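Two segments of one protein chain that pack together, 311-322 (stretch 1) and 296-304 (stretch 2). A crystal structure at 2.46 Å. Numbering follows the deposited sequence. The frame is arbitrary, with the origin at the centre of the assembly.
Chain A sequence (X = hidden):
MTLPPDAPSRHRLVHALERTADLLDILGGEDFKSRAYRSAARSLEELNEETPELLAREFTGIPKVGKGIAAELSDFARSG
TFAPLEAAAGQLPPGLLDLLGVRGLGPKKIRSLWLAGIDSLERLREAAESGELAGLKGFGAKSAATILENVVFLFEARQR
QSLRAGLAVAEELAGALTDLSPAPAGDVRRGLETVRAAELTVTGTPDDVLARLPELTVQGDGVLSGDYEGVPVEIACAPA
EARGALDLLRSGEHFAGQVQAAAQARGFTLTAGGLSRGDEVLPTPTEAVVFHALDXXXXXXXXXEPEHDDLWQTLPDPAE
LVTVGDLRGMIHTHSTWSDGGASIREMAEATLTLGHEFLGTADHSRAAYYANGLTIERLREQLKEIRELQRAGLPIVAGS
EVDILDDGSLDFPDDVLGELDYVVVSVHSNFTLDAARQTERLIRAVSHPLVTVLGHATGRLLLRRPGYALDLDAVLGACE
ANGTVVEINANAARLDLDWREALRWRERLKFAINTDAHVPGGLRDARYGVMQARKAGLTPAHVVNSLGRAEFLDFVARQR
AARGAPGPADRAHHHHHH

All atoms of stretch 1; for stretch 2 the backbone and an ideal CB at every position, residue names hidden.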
# COMPACT_ATOMS: atom_id res chain seq x y z
N LEU A 311 21.27 7.21 14.57
CA LEU A 311 21.23 5.75 14.50
C LEU A 311 21.98 5.14 13.31
O LEU A 311 22.50 4.03 13.41
CB LEU A 311 19.77 5.28 14.41
CG LEU A 311 18.84 5.64 15.56
CD1 LEU A 311 17.39 5.40 15.16
CD2 LEU A 311 19.20 4.85 16.82
N TRP A 312 22.03 5.86 12.20
CA TRP A 312 22.31 5.24 10.90
C TRP A 312 23.62 4.45 10.74
O TRP A 312 23.71 3.62 9.83
CB TRP A 312 22.13 6.25 9.75
CG TRP A 312 23.30 7.15 9.51
CD1 TRP A 312 23.48 8.41 10.01
CD2 TRP A 312 24.44 6.87 8.70
NE1 TRP A 312 24.67 8.92 9.56
CE2 TRP A 312 25.28 8.00 8.76
CE3 TRP A 312 24.84 5.76 7.94
CZ2 TRP A 312 26.49 8.06 8.08
CZ3 TRP A 312 26.04 5.83 7.26
CH2 TRP A 312 26.86 6.97 7.34
N GLN A 313 24.61 4.69 11.60
CA GLN A 313 25.88 3.95 11.52
C GLN A 313 25.81 2.61 12.26
O GLN A 313 26.74 1.80 12.20
CB GLN A 313 27.04 4.81 12.03
CG GLN A 313 27.06 6.20 11.43
CD GLN A 313 28.45 6.81 11.41
OE1 GLN A 313 29.44 6.12 11.18
NE2 GLN A 313 28.52 8.12 11.64
N THR A 314 24.69 2.40 12.94
CA THR A 314 24.40 1.14 13.62
C THR A 314 23.74 0.15 12.65
O THR A 314 23.77 -1.06 12.87
CB THR A 314 23.44 1.40 14.80
OG1 THR A 314 24.18 1.96 15.89
CG2 THR A 314 22.79 0.11 15.26
N LEU A 315 23.16 0.68 11.58
CA LEU A 315 22.37 -0.12 10.65
C LEU A 315 23.22 -0.79 9.58
O LEU A 315 24.33 -0.33 9.28
CB LEU A 315 21.29 0.75 10.00
CG LEU A 315 20.41 1.50 11.00
CD1 LEU A 315 19.46 2.44 10.27
CD2 LEU A 315 19.63 0.52 11.86
N PRO A 316 22.70 -1.88 8.99
CA PRO A 316 23.41 -2.69 8.00
C PRO A 316 23.81 -1.91 6.75
O PRO A 316 23.18 -0.90 6.41
CB PRO A 316 22.39 -3.77 7.63
CG PRO A 316 21.47 -3.83 8.79
CD PRO A 316 21.37 -2.43 9.31
N ASP A 317 24.85 -2.39 6.08
CA ASP A 317 25.24 -1.86 4.78
C ASP A 317 24.10 -2.15 3.81
O ASP A 317 23.46 -3.20 3.89
CB ASP A 317 26.54 -2.55 4.32
CG ASP A 317 27.03 -2.05 2.97
OD1 ASP A 317 26.36 -2.33 1.95
OD2 ASP A 317 28.10 -1.40 2.93
N PRO A 318 23.83 -1.21 2.90
CA PRO A 318 22.74 -1.37 1.93
C PRO A 318 22.75 -2.74 1.25
O PRO A 318 21.68 -3.31 1.00
CB PRO A 318 23.02 -0.27 0.91
CG PRO A 318 23.68 0.80 1.71
CD PRO A 318 24.52 0.09 2.74
N ALA A 319 23.94 -3.26 0.96
CA ALA A 319 24.07 -4.54 0.26
C ALA A 319 23.61 -5.73 1.10
O ALA A 319 23.49 -6.85 0.59
CB ALA A 319 25.50 -4.74 -0.22
N GLU A 320 23.36 -5.50 2.38
CA GLU A 320 22.88 -6.55 3.28
C GLU A 320 21.37 -6.50 3.47
O GLU A 320 20.77 -7.45 3.97
CB GLU A 320 23.56 -6.44 4.65
CG GLU A 320 25.07 -6.57 4.63
CD GLU A 320 25.69 -6.29 5.99
OE1 GLU A 320 25.47 -5.19 6.54
OE2 GLU A 320 26.39 -7.18 6.51
N LEU A 321 20.76 -5.39 3.09
CA LEU A 321 19.33 -5.17 3.33
C LEU A 321 18.44 -5.98 2.38
O LEU A 321 18.86 -6.38 1.29
CB LEU A 321 18.99 -3.68 3.25
CG LEU A 321 19.68 -2.76 4.26
CD1 LEU A 321 19.35 -1.30 3.96
CD2 LEU A 321 19.29 -3.10 5.68
N VAL A 322 17.20 -6.21 2.81
CA VAL A 322 16.26 -7.00 2.02
C VAL A 322 15.98 -6.34 0.66
O VAL A 322 16.01 -5.11 0.53
CB VAL A 322 14.94 -7.22 2.79
CG1 VAL A 322 14.26 -5.90 3.09
CG2 VAL A 322 14.01 -8.14 2.01
N UNK A 296 33.94 12.46 5.23
CA UNK A 296 32.75 11.93 5.87
C UNK A 296 32.46 10.52 5.38
O UNK A 296 32.78 10.17 4.24
CB UNK A 296 31.55 12.84 5.61
N UNK A 297 31.88 9.68 6.26
CA UNK A 297 31.42 8.34 5.87
C UNK A 297 30.21 8.45 4.95
O UNK A 297 29.33 9.27 5.20
CB UNK A 297 31.07 7.50 7.10
N UNK A 298 30.17 7.63 3.90
CA UNK A 298 29.05 7.67 2.97
C UNK A 298 27.77 7.30 3.69
O UNK A 298 27.71 6.29 4.39
CB UNK A 298 29.29 6.73 1.78
N UNK A 299 26.74 8.12 3.51
CA UNK A 299 25.44 7.90 4.14
C UNK A 299 24.39 7.56 3.09
O UNK A 299 23.96 8.43 2.33
CB UNK A 299 25.01 9.13 4.94
N UNK A 300 23.99 6.28 3.04
CA UNK A 300 23.05 5.76 2.03
C UNK A 300 21.73 6.52 2.02
O UNK A 300 21.24 6.90 3.09
CB UNK A 300 22.78 4.28 2.28
N UNK A 301 21.16 6.74 0.84
CA UNK A 301 19.91 7.49 0.71
C UNK A 301 18.80 6.93 1.59
O UNK A 301 17.89 7.65 1.99
CB UNK A 301 19.45 7.49 -0.75
N UNK A 302 18.87 5.63 1.88
CA UNK A 302 17.87 4.98 2.72
C UNK A 302 17.89 5.55 4.14
O UNK A 302 16.88 5.50 4.84
CB UNK A 302 18.11 3.47 2.75
N UNK A 303 19.04 6.08 4.56
CA UNK A 303 19.23 6.52 5.94
C UNK A 303 19.29 8.03 6.11
O UNK A 303 19.85 8.52 7.10
CB UNK A 303 20.52 5.91 6.50
N UNK A 304 18.72 8.78 5.18
CA UNK A 304 18.81 10.24 5.21
C UNK A 304 17.57 10.93 5.74
O UNK A 304 17.28 12.07 5.38
CB UNK A 304 19.10 10.76 3.80

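Position 296 offers little evidence: its ideal CB has no atom of stretch 1 within 5.5 Å, so the visible half sets no preference. The deposited residue is L296, which makes no contact across the pair.

At 297 CA-to-CB points toward stretch 1, and the ideal CB lies 4.3 Å from W312 CH2 and 4.6 Å from Q313 OE1. Phi/psi of -70/137 is extended and admits proline. A compact apolar residue would suit the indole, while a polar one could address the amide. The residue is P297; its CB sits 4.2 Å from W312 CH2, and its CG is 4.3 Å from Q313 NE2.

Position 298 points away, with nothing near its CB, so almost any side chain fits. The backbone matters more: the carbonyl O of 298 lies 3.1 Å from W312 CH2. The residue is F298, whose nearest side-chain approach is CB to W312 CH2, 6.1 Å, with the ring farther still.

Position 299 is more constrained. CA-to-CB points toward stretch 1 and the ideal CB is 3.6 Å from W312 CZ2, so the side chain starts beside an open indole face. A long chain could run along that face: Arg or Gln with a flat end, Lys or Met without one. It is R299, extended with chi1 to chi3 all t. Its CD lies 3.6 Å from the centroid of the five-membered ring, 22° off the normal, and the guanidinium stacks flat on W312, centres 4.2 Å apart and planes at 8°. The same group is held in place by R299 NE donating to the carbonyl O of 303 at 2.9 Å, a bond that leaves its face free for the indole.

At 300 the ideal CB is 3.6 Å from P318 CG, which favours a small or compact apolar residue. Phi of -57° is compatible with proline. P300 fits: its CG meets P318 CG at 3.6 Å and its CD meets W312 CZ3 at 3.7 Å, bridging two apolar surfaces.

Position 301 has no partner within 5.5 Å of its CB and opens a short 3-10 segment; a small residue is sufficient, and A301 is found.

Position 302 points toward stretch 1, but its CB is 5.1 Å from L321 CD1, leaving room for a medium or long chain, apolar or polar. E302 turns its OE2 to 3.9 Å from P318 CB; that carboxylate oxygen is hydrogen-bonded elsewhere in the structure.

Position 303 points toward stretch 1, with its CB 3.6 Å from W312 CB and 5.2 Å from L315 CD1. Beyond these lie L321 and the free-looking carbonyl of P316. Leu, Met or Phe could fill the apolar part; a long residue with a terminal donor could also reach the carbonyl. Y303 does both: L315 CD1 sits over its ring face, 3.9 Å from the centroid, and Y303 OH donates to P316 O at 2.9 Å.

Position 304 points away, leaving its choice open; R304 instead donates from NE to R299 O at 2.8 Å.

Stretch 2 (296-304) LPFRPAEYR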
# COMPACT_ATOMS: atom_id res chain seq x y z
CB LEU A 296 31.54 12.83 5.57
CG LEU A 296 31.14 13.86 6.62
CD1 LEU A 296 32.31 14.23 7.51
CD2 LEU A 296 30.53 15.09 5.96
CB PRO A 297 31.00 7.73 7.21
CG PRO A 297 30.70 8.93 8.08
CD PRO A 297 31.77 9.90 7.71
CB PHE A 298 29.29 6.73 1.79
CG PHE A 298 28.26 6.86 0.70
CD1 PHE A 298 28.48 7.70 -0.38
CD2 PHE A 298 27.08 6.15 0.76
CE1 PHE A 298 27.53 7.83 -1.38
CE2 PHE A 298 26.13 6.27 -0.25
CZ PHE A 298 26.36 7.11 -1.32
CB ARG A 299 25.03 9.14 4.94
CG ARG A 299 23.70 9.02 5.68
CD ARG A 299 23.50 10.21 6.61
NE ARG A 299 22.21 10.18 7.30
CZ ARG A 299 21.80 11.11 8.16
NH1 ARG A 299 22.58 12.15 8.44
NH2 ARG A 299 20.61 11.01 8.74
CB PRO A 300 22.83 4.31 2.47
CG PRO A 300 24.01 3.97 3.31
CD PRO A 300 24.39 5.24 4.01
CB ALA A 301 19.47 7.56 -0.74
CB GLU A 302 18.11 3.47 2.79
CG GLU A 302 18.00 2.74 1.47
CD GLU A 302 19.36 2.43 0.87
OE1 GLU A 302 20.27 3.28 0.98
OE2 GLU A 302 19.51 1.33 0.28
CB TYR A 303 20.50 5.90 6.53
CG TYR A 303 20.51 4.39 6.54
CD1 TYR A 303 21.70 3.68 6.36
CD2 TYR A 303 19.34 3.66 6.72
CE1 TYR A 303 21.72 2.30 6.38
CE2 TYR A 303 19.35 2.28 6.74
CZ TYR A 303 20.54 1.60 6.56
OH TYR A 303 20.54 0.23 6.58
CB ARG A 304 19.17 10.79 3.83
CG ARG A 304 20.51 10.28 3.31
CD ARG A 304 20.83 10.83 1.93
NE ARG A 304 22.00 10.17 1.36
CZ ARG A 304 22.50 10.43 0.16
NH1 ARG A 304 21.93 11.34 -0.62
NH2 ARG A 304 23.57 9.77 -0.27
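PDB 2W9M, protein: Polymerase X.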